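Local coordinates for ABC transporter substrate-binding protein (PDB 4OHN), which binds histidine in the cleft of a two-lobed fold and probably delivers it to an ABC transporter for uptake, as a substrate-binding protein, at residues 102-107 with 206-211; 28-33 with 179-184; 65-70 with 129-134; 144-149 with 199-204. All blocks are in the same frame, centred on the assembly; numbering follows the deposited sequence.

Interaction 1 (102-107 with 206-211); sequences MKNEQV and EAFAVG
Asn104 and Glu206 pair in an antiparallel ladder between strands 102-104 and 206-208, which fits the two crossover strands that join the lobes of a bilobal solute-binding protein. Asn104 N gives to Glu206 O and Glu206 N returns to Asn104 O at 2.8 Å; two residues along, Phe208 N reaches Met102 O, also at 2.8 Å. Next to Asn104 and Glu206, Lys103 and Ala207 form the non-hydrogen-bonded pair, and the small methyl of Ala207 suits a place where the CA atoms come within 4.3 Å. On the other face, that of Asn104, Glu206 and Phe208, the polar ends interlock. Asn104 ND2 meets Glu206 OE1 at 3.1 Å, and Gln106 NE2 meets the same oxygen at 2.8 Å from well above the carboxylate plane, both donors on one face of it. With Ser86 OG also on OE1 and Ser134 OG on OE2, four donors hold the carboxylate in the conformer described, three of them on OE1, which may help it keep its charge. Asn104 CG, anti to the backbone N (chi1 -180°), lies 3.4 Å from Phe208 CZ. Its CB sits over one face of that ring, toward the rim, and the flat aromatic side chain also borders the bound histidine. Val181 of helix 180-189 packs against both Asn104 and Phe208, strand 175-179 runs beside 102-111, and Val107 touches strand 196-200.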
loop_
_atom_site.group_PDB
_atom_site.type_symbol
_atom_site.label_atom_id
_atom_site.label_comp_id
_atom_site.label_asym_id
_atom_site.label_seq_id
_atom_site.Cartn_x
_atom_site.Cartn_y
_atom_site.Cartn_z
ATOM N N MET A 102 8.465 -0.351 -6.387
ATOM C CA MET A 102 7.445 0.395 -7.155
ATOM C C MET A 102 7.285 1.833 -6.627
ATOM O O MET A 102 7.244 2.042 -5.415
ATOM C CB MET A 102 6.096 -0.336 -7.047
ATOM C CG MET A 102 4.991 0.175 -7.978
ATOM S SD MET A 102 3.408 -0.699 -7.816
ATOM C CE MET A 102 3.878 -2.406 -8.043
ATOM N N LYS A 103 7.162 2.821 -7.518
ATOM C CA LYS A 103 6.818 4.169 -7.092
ATOM C C LYS A 103 5.321 4.277 -6.849
ATOM O O LYS A 103 4.522 3.525 -7.397
ATOM C CB LYS A 103 7.231 5.197 -8.148
ATOM C CG LYS A 103 8.716 5.140 -8.503
ATOM C CD LYS A 103 9.597 5.293 -7.271
ATOM C CE LYS A 103 11.070 5.224 -7.624
ATOM N NZ LYS A 103 11.924 5.596 -6.467
ATOM N N ASN A 104 4.941 5.265 -6.048
ATOM C CA ASN A 104 3.541 5.529 -5.773
ATOM C C ASN A 104 3.386 6.997 -5.444
ATOM O O ASN A 104 4.362 7.665 -5.091
ATOM C CB ASN A 104 3.086 4.664 -4.602
ATOM C CG ASN A 104 1.625 4.866 -4.239
ATOM O OD1 ASN A 104 0.707 4.750 -5.096
ATOM N ND2 ASN A 104 1.408 5.262 -2.984
ATOM N N GLU A 105 2.177 7.510 -5.605
ATOM C CA GLU A 105 1.867 8.888 -5.261
ATOM C C GLU A 105 0.559 8.926 -4.523
ATOM O O GLU A 105 -0.308 8.098 -4.752
ATOM C CB GLU A 105 1.763 9.770 -6.504
ATOM C CG GLU A 105 3.057 9.863 -7.322
ATOM C CD GLU A 105 3.326 8.633 -8.192
ATOM O OE1 GLU A 105 2.399 8.164 -8.892
ATOM O OE2 GLU A 105 4.474 8.140 -8.188
ATOM N N GLN A 106 0.449 9.855 -3.592
ATOM C CA GLN A 106 -0.813 10.148 -2.934
ATOM C C GLN A 106 -1.592 11.137 -3.790
ATOM O O GLN A 106 -1.062 12.157 -4.268
ATOM C CB GLN A 106 -0.579 10.669 -1.525
ATOM C CG GLN A 106 0.161 9.681 -0.609
ATOM C CD GLN A 106 -0.658 8.456 -0.282
ATOM O OE1 GLN A 106 -1.859 8.544 -0.018
ATOM N NE2 GLN A 106 -0.021 7.295 -0.317
ATOM N N VAL A 107 -2.837 10.805 -4.046
ATOM C CA VAL A 107 -3.708 11.644 -4.869
ATOM C C VAL A 107 -4.976 11.961 -4.097
ATOM O O VAL A 107 -5.342 11.297 -3.117
ATOM C CB VAL A 107 -4.103 10.962 -6.208
ATOM C CG1 VAL A 107 -2.884 10.853 -7.155
ATOM C CG2 VAL A 107 -4.725 9.614 -5.995
ATOM N N GLU A 206 6.100 8.554 -3.135
ATOM C CA GLU A 206 6.422 7.452 -2.259
ATOM C C GLU A 206 7.037 6.316 -3.102
ATOM O O GLU A 206 6.999 6.314 -4.344
ATOM C CB GLU A 206 5.157 6.934 -1.537
ATOM C CG GLU A 206 4.552 7.878 -0.451
ATOM C CD GLU A 206 3.274 7.332 0.188
ATOM O OE1 GLU A 206 2.684 6.423 -0.413
ATOM O OE2 GLU A 206 2.870 7.797 1.285
ATOM N N ALA A 207 7.606 5.354 -2.396
ATOM C CA ALA A 207 7.924 4.052 -2.957
ATOM C C ALA A 207 7.435 2.970 -2.016
ATOM O O ALA A 207 7.447 3.126 -0.796
ATOM C CB ALA A 207 9.401 3.913 -3.202
ATOM N N PHE A 208 7.009 1.868 -2.611
ATOM C CA PHE A 208 6.606 0.689 -1.874
ATOM C C PHE A 208 7.811 -0.201 -1.619
ATOM O O PHE A 208 8.686 -0.371 -2.477
ATOM C CB PHE A 208 5.606 -0.137 -2.685
ATOM C CG PHE A 208 4.254 0.514 -2.918
ATOM C CD1 PHE A 208 3.717 1.451 -2.059
ATOM C CD2 PHE A 208 3.477 0.098 -3.997
ATOM C CE1 PHE A 208 2.461 1.988 -2.290
ATOM C CE2 PHE A 208 2.229 0.635 -4.220
ATOM C CZ PHE A 208 1.720 1.576 -3.371
ATOM N N ALA A 209 7.859 -0.789 -0.435
ATOM C CA ALA A 209 8.887 -1.753 -0.080
ATOM C C ALA A 209 8.258 -2.755 0.889
ATOM O O ALA A 209 7.085 -2.658 1.266
ATOM C CB ALA A 209 10.100 -1.052 0.547
ATOM N N VAL A 210 9.049 -3.741 1.302
ATOM C CA VAL A 210 8.600 -4.779 2.209
ATOM C C VAL A 210 9.133 -4.492 3.596
ATOM O O VAL A 210 10.331 -4.260 3.756
ATOM C CB VAL A 210 9.081 -6.163 1.735
ATOM C CG1 VAL A 210 8.488 -7.255 2.619
ATOM C CG2 VAL A 210 8.697 -6.394 0.276
ATOM N N GLY A 211 8.249 -4.494 4.588
ATOM C CA GLY A 211 8.645 -4.222 5.958
ATOM C C GLY A 211 8.868 -5.461 6.789
ATOM O O GLY A 211 8.066 -6.393 6.724
#

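Interaction 2 (28-33 with 179-184). With HIS (histidine), chain B.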
loop_
_atom_site.group_PDB
_atom_site.type_symbol
_atom_site.label_atom_id
_atom_site.label_comp_id
_atom_site.label_asym_id
_atom_site.label_seq_id
_atom_site.Cartn_x
_atom_site.Cartn_y
_atom_site.Cartn_z
ATOM N N PHE A 28 -6.670 -3.874 -0.301
ATOM C CA PHE A 28 -5.798 -2.906 -0.981
ATOM C C PHE A 28 -5.432 -3.337 -2.411
ATOM O O PHE A 28 -4.369 -3.894 -2.673
ATOM C CB PHE A 28 -4.567 -2.592 -0.142
ATOM C CG PHE A 28 -3.851 -1.338 -0.604
ATOM C CD1 PHE A 28 -4.359 -0.098 -0.310
ATOM C CD2 PHE A 28 -2.701 -1.412 -1.354
ATOM C CE1 PHE A 28 -3.737 1.054 -0.745
ATOM C CE2 PHE A 28 -2.069 -0.256 -1.794
ATOM C CZ PHE A 28 -2.596 0.982 -1.490
ATOM N N VAL A 29 -6.328 -3.040 -3.339
ATOM C CA VAL A 29 -6.110 -3.324 -4.748
ATOM C C VAL A 29 -5.070 -2.375 -5.320
ATOM O O VAL A 29 -4.919 -1.250 -4.855
ATOM C CB VAL A 29 -7.400 -3.170 -5.588
ATOM C CG1 VAL A 29 -8.467 -4.147 -5.157
ATOM C CG2 VAL A 29 -7.964 -1.732 -5.524
ATOM N N PRO A 30 -4.330 -2.804 -6.347
ATOM C CA PRO A 30 -4.255 -4.153 -6.895
ATOM C C PRO A 30 -3.136 -4.957 -6.237
ATOM O O PRO A 30 -2.637 -5.902 -6.848
ATOM C CB PRO A 30 -3.888 -3.879 -8.348
ATOM C CG PRO A 30 -2.951 -2.731 -8.250
ATOM C CD PRO A 30 -3.424 -1.890 -7.065
ATOM N N MET A 31 -2.740 -4.600 -5.018
ATOM C CA MET A 31 -1.537 -5.186 -4.424
ATOM C C MET A 31 -1.820 -6.515 -3.746
ATOM O O MET A 31 -1.086 -7.492 -3.942
ATOM C CB MET A 31 -0.918 -4.194 -3.435
ATOM C CG MET A 31 -0.672 -2.777 -4.015
ATOM S SD MET A 31 0.230 -2.752 -5.597
ATOM C CE MET A 31 1.876 -3.204 -5.032
ATOM N N GLY A 32 -2.854 -6.586 -2.935
ATOM C CA GLY A 32 -3.220 -7.823 -2.278
ATOM C C GLY A 32 -4.615 -7.670 -1.735
ATOM O O GLY A 32 -4.855 -6.792 -0.911
ATOM N N PHE A 33 -5.531 -8.487 -2.230
ATOM C CA PHE A 33 -6.949 -8.260 -1.948
ATOM C C PHE A 33 -7.766 -9.523 -2.112
ATOM O O PHE A 33 -7.385 -10.444 -2.863
ATOM C CB PHE A 33 -7.503 -7.140 -2.846
ATOM C CG PHE A 33 -7.475 -7.460 -4.318
ATOM C CD1 PHE A 33 -8.579 -8.003 -4.955
ATOM C CD2 PHE A 33 -6.344 -7.219 -5.089
ATOM C CE1 PHE A 33 -8.552 -8.280 -6.310
ATOM C CE2 PHE A 33 -6.311 -7.500 -6.438
ATOM C CZ PHE A 33 -7.414 -8.033 -7.052
ATOM N N ASP A 179 -3.821 6.332 -2.250
ATOM C CA ASP A 179 -2.779 5.914 -3.166
ATOM C C ASP A 179 -3.259 5.894 -4.610
ATOM O O ASP A 179 -4.314 5.346 -4.914
ATOM C CB ASP A 179 -2.285 4.509 -2.783
ATOM C CG ASP A 179 -1.845 4.434 -1.360
ATOM O OD1 ASP A 179 -2.698 4.539 -0.473
ATOM O OD2 ASP A 179 -0.634 4.267 -1.137
ATOM N N ARG A 180 -2.459 6.444 -5.521
ATOM C CA ARG A 180 -2.807 6.462 -6.933
ATOM C C ARG A 180 -2.972 5.055 -7.490
ATOM O O ARG A 180 -3.862 4.806 -8.280
ATOM C CB ARG A 180 -1.780 7.261 -7.733
ATOM C CG ARG A 180 -2.234 7.626 -9.155
ATOM C CD ARG A 180 -1.272 8.657 -9.768
ATOM N NE ARG A 180 -1.888 9.490 -10.794
ATOM C CZ ARG A 180 -1.368 10.634 -11.231
ATOM N NH1 ARG A 180 -0.234 11.085 -10.721
ATOM N NH2 ARG A 180 -1.985 11.332 -12.173
ATOM N N VAL A 181 -2.124 4.106 -7.093
ATOM C CA VAL A 181 -2.253 2.762 -7.659
ATOM C C VAL A 181 -3.596 2.157 -7.314
ATOM O O VAL A 181 -4.204 1.470 -8.117
ATOM C CB VAL A 181 -1.148 1.767 -7.222
ATOM C CG1 VAL A 181 0.222 2.261 -7.660
ATOM C CG2 VAL A 181 -1.207 1.474 -5.713
ATOM N N TYR A 182 -4.068 2.416 -6.106
ATOM C CA TYR A 182 -5.377 1.903 -5.731
ATOM C C TYR A 182 -6.474 2.594 -6.532
ATOM O O TYR A 182 -7.326 1.939 -7.129
ATOM C CB TYR A 182 -5.578 2.079 -4.223
ATOM C CG TYR A 182 -6.873 1.534 -3.658
ATOM C CD1 TYR A 182 -6.888 0.568 -2.678
ATOM C CD2 TYR A 182 -8.092 1.983 -4.102
ATOM C CE1 TYR A 182 -8.097 0.084 -2.174
ATOM C CE2 TYR A 182 -9.241 1.508 -3.622
ATOM C CZ TYR A 182 -9.256 0.570 -2.677
ATOM O OH TYR A 182 -10.503 0.130 -2.219
ATOM N N ALA A 183 -6.464 3.924 -6.534
ATOM C CA ALA A 183 -7.516 4.667 -7.211
ATOM C C ALA A 183 -7.632 4.258 -8.663
ATOM O O ALA A 183 -8.752 3.998 -9.143
ATOM C CB ALA A 183 -7.257 6.167 -7.092
ATOM N N ASN A 184 -6.510 4.183 -9.373
ATOM C CA ASN A 184 -6.531 3.839 -10.807
ATOM C C ASN A 184 -7.151 2.459 -11.023
ATOM O O ASN A 184 -8.022 2.278 -11.877
ATOM C CB ASN A 184 -5.114 3.826 -11.393
ATOM C CG ASN A 184 -4.523 5.215 -11.607
ATOM O OD1 ASN A 184 -5.230 6.213 -11.629
ATOM N ND2 ASN A 184 -3.203 5.265 -11.807
HETATM N N HIS B . 0.486 2.936 0.920
HETATM C CA HIS B . -0.309 3.226 2.138
HETATM C C HIS B . 0.414 2.751 3.378
HETATM O O HIS B . 1.508 2.154 3.257
HETATM C CB HIS B . -1.758 2.691 2.040
HETATM C CG HIS B . -1.961 1.219 2.247
HETATM N ND1 HIS B . -3.089 0.739 2.892
HETATM C CD2 HIS B . -1.277 0.124 1.832
HETATM C CE1 HIS B . -3.068 -0.580 2.890
HETATM N NE2 HIS B . -1.983 -0.981 2.247
HETATM O OXT HIS B . -0.121 2.997 4.480
#
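Phe28 and Tyr182 both carry CG anti to the backbone N (chi1 -164° in Phe28), and their rings meet obliquely, planes 53° apart, with Phe28 CD1 3.5 Å from Tyr182 CD1. The imidazole of the bound histidine lies over one face of Phe28, its CD2 above the ring centre. Asp179 comes to the rim of that ring instead: its CG is 3.5 Å from Phe28 CZ, and the carboxylate plane stands 84° from the ring. Asp179 OD2 takes a hydrogen bond of 2.7 Å from the ligand N, so an acidic residue matches the amino group while an aromatic one supports the side chain. This pairing of a loop with the start of helix 180-189 lies across the cleft of the bilobal solute-binding fold, consistent with a closed, ligand-bound form. Farther from the ligand, Val29 CG2 sits almost straight over the centre of the Tyr182 ring, 3.6 Å from the centroid, a CH-pi contact in which a valine methyl offers its C-H groups to the flat ring face. Val29 O is buried without a hydrogen-bonding partner and has the Tyr182 CA at 3.3 Å. Pro30, after a cis peptide bond, puts CD 3.6 Å from Val181 O, and the Tyr182 hydroxyl is hydrogen-bonded to Asn162.

Interaction 3 (65-70 with 129-134); sequences DWDLKE and AQAGSS. With HIS (histidine), chain B.
Direct hydrogen bonding centres on Lys69 and Gly132: Lys69 NZ gives to Gly132 O at 2.8 Å, in the carbonyl plane on a lone pair, and also to Trp66 O within its own segment. A long, flexible lysine can bridge two carbonyls this way. One water adds an indirect link, donating to Asp67 OD1 and accepting from Gly132 N at 2.9 Å. Glycine fits here, since a CB would clash with Asp67 OD1. Face contacts come next. The Trp66 indole is covered on both faces, with Lys69 CD over the centre of one and the ligand CE1 3.3 Å above the centre of the opposite one. This is a wall of the ligand cleft in a family 3 solute-binding protein, where a broad aromatic surface suits the flat imidazole. The ligand hydrogen bonds form the third group. Trp66 NE1 donates to the carboxylate oxygen OXT at 3.1 Å, and Ser134 N, at the start of helix 134-141, donates to it at 3.0 Å. Gln130 has CG anti to its backbone N (chi1 179°) and runs extended beyond it; OE1 accepts from the ligand ND1 at 2.7 Å in a nearly straight bond of 170°, while NE2 is bonded to Asp25 and Gln159. Ser133, the helix N-cap, turns OG to Tyr136 N.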
loop_
_atom_site.group_PDB
_atom_site.type_symbol
_atom_site.label_atom_id
_atom_site.label_comp_id
_atom_site.label_asym_id
_atom_site.label_seq_id
_atom_site.Cartn_x
_atom_site.Cartn_y
_atom_site.Cartn_z
ATOM N N ASP A 65 -5.770 -5.946 10.317
ATOM C CA ASP A 65 -6.290 -4.612 10.466
ATOM C C ASP A 65 -5.107 -3.669 10.202
ATOM O O ASP A 65 -4.097 -3.723 10.906
ATOM C CB ASP A 65 -6.801 -4.491 11.910
ATOM C CG ASP A 65 -7.269 -3.127 12.274
ATOM O OD1 ASP A 65 -7.086 -2.170 11.528
ATOM O OD2 ASP A 65 -7.882 -3.029 13.370
ATOM N N TRP A 66 -5.211 -2.843 9.176
ATOM C CA TRP A 66 -4.097 -1.989 8.760
ATOM C C TRP A 66 -3.668 -1.066 9.903
ATOM O O TRP A 66 -2.492 -0.721 10.000
ATOM C CB TRP A 66 -4.434 -1.216 7.486
ATOM C CG TRP A 66 -3.259 -0.612 6.790
ATOM C CD1 TRP A 66 -3.019 0.715 6.582
ATOM C CD2 TRP A 66 -2.173 -1.322 6.174
ATOM N NE1 TRP A 66 -1.834 0.879 5.894
ATOM C CE2 TRP A 66 -1.313 -0.361 5.613
ATOM C CE3 TRP A 66 -1.854 -2.671 6.041
ATOM C CZ2 TRP A 66 -0.151 -0.704 4.948
ATOM C CZ3 TRP A 66 -0.691 -3.024 5.369
ATOM C CH2 TRP A 66 0.149 -2.050 4.821
ATOM N N ASP A 67 -4.585 -0.721 10.798
ATOM C CA ASP A 67 -4.269 0.101 11.961
ATOM C C ASP A 67 -3.271 -0.550 12.902
ATOM O O ASP A 67 -2.584 0.144 13.665
ATOM C CB ASP A 67 -5.548 0.427 12.748
ATOM C CG ASP A 67 -6.511 1.330 11.997
ATOM O OD1 ASP A 67 -6.080 2.044 11.069
ATOM O OD2 ASP A 67 -7.708 1.357 12.398
ATOM N N LEU A 68 -3.235 -1.872 12.901
ATOM C CA LEU A 68 -2.470 -2.645 13.866
ATOM C C LEU A 68 -1.188 -3.237 13.296
ATOM O O LEU A 68 -0.523 -4.043 13.969
ATOM C CB LEU A 68 -3.338 -3.790 14.410
ATOM C CG LEU A 68 -4.726 -3.422 14.934
ATOM C CD1 LEU A 68 -5.363 -4.618 15.632
ATOM C CD2 LEU A 68 -4.699 -2.234 15.869
ATOM N N LYS A 69 -0.816 -2.864 12.082
ATOM C CA LYS A 69 0.271 -3.550 11.383
ATOM C C LYS A 69 1.597 -3.540 12.137
ATOM O O LYS A 69 2.268 -4.562 12.176
ATOM C CB LYS A 69 0.432 -3.006 9.969
ATOM C CG LYS A 69 0.803 -1.553 9.902
ATOM C CD LYS A 69 0.593 -1.023 8.504
ATOM C CE LYS A 69 0.644 0.488 8.440
ATOM N NZ LYS A 69 -0.461 1.109 9.232
ATOM N N GLU A 70 1.953 -2.430 12.761
ATOM C CA GLU A 70 3.207 -2.364 13.515
ATOM C C GLU A 70 3.147 -3.310 14.697
ATOM O O GLU A 70 4.114 -4.039 14.955
ATOM C CB GLU A 70 3.485 -0.927 13.961
ATOM C CG GLU A 70 4.702 -0.774 14.879
ATOM C CD GLU A 70 4.390 -1.023 16.351
ATOM O OE1 GLU A 70 3.254 -0.733 16.787
ATOM O OE2 GLU A 70 5.284 -1.515 17.074
ATOM N N ALA A 129 -9.710 9.884 4.672
ATOM C CA ALA A 129 -8.408 9.206 4.593
ATOM C C ALA A 129 -8.508 7.851 5.273
ATOM O O ALA A 129 -9.362 7.625 6.123
ATOM C CB ALA A 129 -7.317 10.030 5.295
ATOM N N GLN A 130 -7.592 6.961 4.896
ATOM C CA GLN A 130 -7.425 5.707 5.623
ATOM C C GLN A 130 -6.599 5.961 6.866
ATOM O O GLN A 130 -5.496 6.511 6.807
ATOM C CB GLN A 130 -6.766 4.638 4.750
ATOM C CG GLN A 130 -6.563 3.341 5.526
ATOM C CD GLN A 130 -5.869 2.242 4.735
ATOM O OE1 GLN A 130 -4.838 2.481 4.064
ATOM N NE2 GLN A 130 -6.391 1.032 4.827
ATOM N N ALA A 131 -7.146 5.577 8.013
ATOM C CA ALA A 131 -6.580 5.950 9.301
ATOM C C ALA A 131 -5.142 5.538 9.454
ATOM O O ALA A 131 -4.328 6.308 9.965
ATOM C CB ALA A 131 -7.409 5.345 10.464
ATOM N N GLY A 132 -4.824 4.323 9.018
ATOM C CA GLY A 132 -3.489 3.761 9.217
ATOM C C GLY A 132 -2.533 4.013 8.063
ATOM O O GLY A 132 -1.452 3.442 7.999
ATOM N N SER A 133 -2.952 4.856 7.124
ATOM C CA SER A 133 -2.173 5.055 5.901
ATOM C C SER A 133 -1.051 6.071 6.007
ATOM O O SER A 133 -1.079 7.005 6.810
ATOM C CB SER A 133 -3.077 5.474 4.756
ATOM O OG SER A 133 -3.562 6.800 4.891
ATOM N N SER A 134 -0.070 5.899 5.145
ATOM C CA SER A 134 1.011 6.861 5.007
ATOM C C SER A 134 0.434 8.199 4.518
ATOM O O SER A 134 0.950 9.254 4.859
ATOM C CB SER A 134 2.075 6.312 4.056
ATOM O OG SER A 134 1.489 5.947 2.846
HETATM N N HIS B . 0.486 2.936 0.920
HETATM C CA HIS B . -0.309 3.226 2.138
HETATM C C HIS B . 0.414 2.751 3.378
HETATM O O HIS B . 1.508 2.154 3.257
HETATM C CB HIS B . -1.758 2.691 2.040
HETATM C CG HIS B . -1.961 1.219 2.247
HETATM N ND1 HIS B . -3.089 0.739 2.892
HETATM C CD2 HIS B . -1.277 0.124 1.832
HETATM C CE1 HIS B . -3.068 -0.580 2.890
HETATM N NE2 HIS B . -1.983 -0.981 2.247
HETATM O OXT HIS B . -0.121 2.997 4.480
HETATM O O HOH W 1 -6.260 1.844 8.393
#

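Interaction 4 (144-149 with 199-204)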
loop_
_atom_site.group_PDB
_atom_site.type_symbol
_atom_site.label_atom_id
_atom_site.label_comp_id
_atom_site.label_asym_id
_atom_site.label_seq_id
_atom_site.Cartn_x
_atom_site.Cartn_y
_atom_site.Cartn_z
ATOM N N GLU A 144 0.185 22.516 5.297
ATOM C CA GLU A 144 -0.087 23.540 4.298
ATOM C C GLU A 144 -0.778 23.001 3.049
ATOM O O GLU A 144 -1.424 23.758 2.326
ATOM C CB GLU A 144 1.214 24.251 3.897
ATOM C CG GLU A 144 2.194 23.419 3.051
ATOM C CD GLU A 144 3.043 22.427 3.852
ATOM O OE1 GLU A 144 2.897 22.320 5.094
ATOM O OE2 GLU A 144 3.882 21.749 3.222
ATOM N N ILE A 145 -0.592 21.717 2.762
ATOM C CA ILE A 145 -1.170 21.125 1.567
ATOM C C ILE A 145 -2.690 20.976 1.602
ATOM O O ILE A 145 -3.383 21.428 0.717
ATOM C CB ILE A 145 -0.534 19.736 1.352
ATOM C CG1 ILE A 145 0.981 19.821 1.120
ATOM C CG2 ILE A 145 -1.183 19.006 0.189
ATOM C CD1 ILE A 145 1.404 20.583 -0.115
ATOM N N LEU A 146 -3.208 20.359 2.657
ATOM C CA LEU A 146 -4.644 20.197 2.826
ATOM C C LEU A 146 -5.128 20.502 4.228
ATOM O O LEU A 146 -6.212 21.006 4.381
ATOM C CB LEU A 146 -5.094 18.782 2.466
ATOM C CG LEU A 146 -5.263 18.509 0.985
ATOM C CD1 LEU A 146 -5.282 17.016 0.740
ATOM C CD2 LEU A 146 -6.520 19.163 0.456
ATOM N N LYS A 147 -4.518 20.116 5.281
ATOM C CA LYS A 147 -5.079 20.190 6.599
ATOM C C LYS A 147 -5.503 21.589 6.968
ATOM O O LYS A 147 -6.542 21.766 7.542
ATOM C CB LYS A 147 -4.067 19.668 7.617
ATOM C CG LYS A 147 -4.586 19.646 9.045
ATOM C CD LYS A 147 -3.625 19.009 10.029
ATOM C CE LYS A 147 -4.200 19.077 11.432
ATOM N NZ LYS A 147 -3.270 18.560 12.465
ATOM N N ASN A 148 -4.807 22.523 6.665
ATOM C CA ASN A 148 -5.073 23.914 7.014
ATOM C C ASN A 148 -6.322 24.465 6.356
ATOM O O ASN A 148 -6.950 25.352 6.890
ATOM C CB ASN A 148 -3.868 24.827 6.786
ATOM C CG ASN A 148 -2.798 24.627 7.821
ATOM O OD1 ASN A 148 -3.020 23.988 8.817
ATOM N ND2 ASN A 148 -1.633 25.153 7.566
ATOM N N ILE A 149 -6.664 23.956 5.185
ATOM C CA ILE A 149 -7.819 24.467 4.461
ATOM C C ILE A 149 -9.101 23.642 4.438
ATOM O O ILE A 149 -10.151 24.174 4.210
ATOM C CB ILE A 149 -7.429 24.833 3.033
ATOM C CG1 ILE A 149 -6.988 23.598 2.239
ATOM C CG2 ILE A 149 -6.326 25.885 3.078
ATOM C CD1 ILE A 149 -6.864 23.854 0.754
ATOM N N PHE A 199 -6.064 13.316 -8.857
ATOM C CA PHE A 199 -4.978 14.252 -9.099
ATOM C C PHE A 199 -4.043 14.382 -7.910
ATOM O O PHE A 199 -4.452 14.294 -6.758
ATOM C CB PHE A 199 -5.527 15.636 -9.495
ATOM C CG PHE A 199 -6.518 16.197 -8.510
ATOM C CD1 PHE A 199 -7.865 15.847 -8.578
ATOM C CD2 PHE A 199 -6.117 17.085 -7.524
ATOM C CE1 PHE A 199 -8.780 16.339 -7.667
ATOM C CE2 PHE A 199 -7.039 17.580 -6.617
ATOM C CZ PHE A 199 -8.362 17.217 -6.700
ATOM N N THR A 200 -2.764 14.594 -8.193
ATOM C CA THR A 200 -1.796 14.829 -7.125
ATOM C C THR A 200 -1.969 16.245 -6.585
ATOM O O THR A 200 -2.528 17.120 -7.216
ATOM C CB THR A 200 -0.361 14.539 -7.588
ATOM O OG1 THR A 200 -0.093 15.317 -8.748
ATOM C CG2 THR A 200 -0.133 13.037 -7.898
ATOM N N VAL A 201 -1.459 16.454 -5.369
ATOM C CA VAL A 201 -1.639 17.695 -4.636
ATOM C C VAL A 201 -0.331 18.187 -4.027
ATOM O O VAL A 201 -0.311 18.984 -3.089
ATOM C CB VAL A 201 -2.722 17.555 -3.544
ATOM C CG1 VAL A 201 -4.112 17.361 -4.181
ATOM C CG2 VAL A 201 -2.394 16.442 -2.583
ATOM N N GLY A 202 0.782 17.742 -4.585
ATOM C CA GLY A 202 2.077 18.286 -4.232
ATOM C C GLY A 202 2.772 17.579 -3.090
ATOM O O GLY A 202 3.759 18.106 -2.561
ATOM N N LEU A 203 2.290 16.408 -2.689
ATOM C CA LEU A 203 3.027 15.587 -1.731
ATOM C C LEU A 203 4.185 14.942 -2.464
ATOM O O LEU A 203 4.158 14.792 -3.678
ATOM C CB LEU A 203 2.112 14.546 -1.107
ATOM C CG LEU A 203 0.975 15.155 -0.302
ATOM C CD1 LEU A 203 -0.052 14.116 0.056
ATOM C CD2 LEU A 203 1.507 15.857 0.957
ATOM N N GLU A 204 5.253 14.615 -1.746
ATOM C CA GLU A 204 6.372 13.998 -2.432
ATOM C C GLU A 204 6.038 12.553 -2.780
ATOM O O GLU A 204 5.277 11.888 -2.082
ATOM C CB GLU A 204 7.678 14.091 -1.643
ATOM C CG GLU A 204 8.910 13.771 -2.494
ATOM C CD GLU A 204 8.917 14.522 -3.819
ATOM O OE1 GLU A 204 8.897 15.771 -3.793
ATOM O OE2 GLU A 204 8.916 13.865 -4.885
#
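Ile145 buries the most surface here and meets Val201, Gly202 and Leu203 in turn. Its CG2, anti to the backbone N while CG1 stands beside it (chi1 -62°), comes 3.4 Å from Val201 O and 4.0 Å from Val201 CG2. The other branch also reaches Leu203: CG1 lies 4.0 Å from Leu203 CD2, and its end CD1 is 3.8 Å from Val201 O. A beta-branched residue suits this place because its two arms can spread over neighbouring side chains at once.

Val201, second in buried surface, receives Ile145 through CG2. The same methyl lies 4.4 Å from Leu146 CD1, so one valine branch answers two residues of the 144-149 segment. Val201 also touches Leu108 of strand 102-111 and Ala119, and Leu146 touches Met122 and Phe139 of helix 134-141.

Leu203 crosses Ile145 obliquely and spans to Gln106 and to Asp138 of helix 134-141, a reach that its longer side chain allows. Gly202 between the two hydrophobic residues has a positive phi (90°), where a CB would press on the carbonyl oxygen of the residue before; glycine lets the chain turn there.

The contact is van der Waals packing, mostly apolar, with Ile145 also against backbone carbonyls, and it lies away from the ligand. It joins the connection between helix 134-141 and strand 155-158 to the loop that follows strand 196-200, on the outside of one alpha/beta lobe of the bilobal solute-binding fold, just before the chain returns along strand 206-212.

How the interactions relate
From the N terminus, segment 28-33 opens interaction 2, 65-70 opens interaction 3 and 102-107 opens interaction 1. Interaction 3 closes first, at 129-134, within the span of interaction 2. Segment 144-149 then opens interaction 4 before 179-184 closes interaction 2, so these two cross. Interaction 4 closes at 199-204, inside the span of interaction 1, which ends at 206-211 and crosses both 2 and 3. Interactions 3 and 4 follow in series. Interactions 2 and 3 reach the bound histidine from different parts of the cleft, interaction 1 also borders it through Phe208 and pairs the strands that probably link the lobes, and interaction 4 lies farther out, its centre about 17 Å from that of interaction 1.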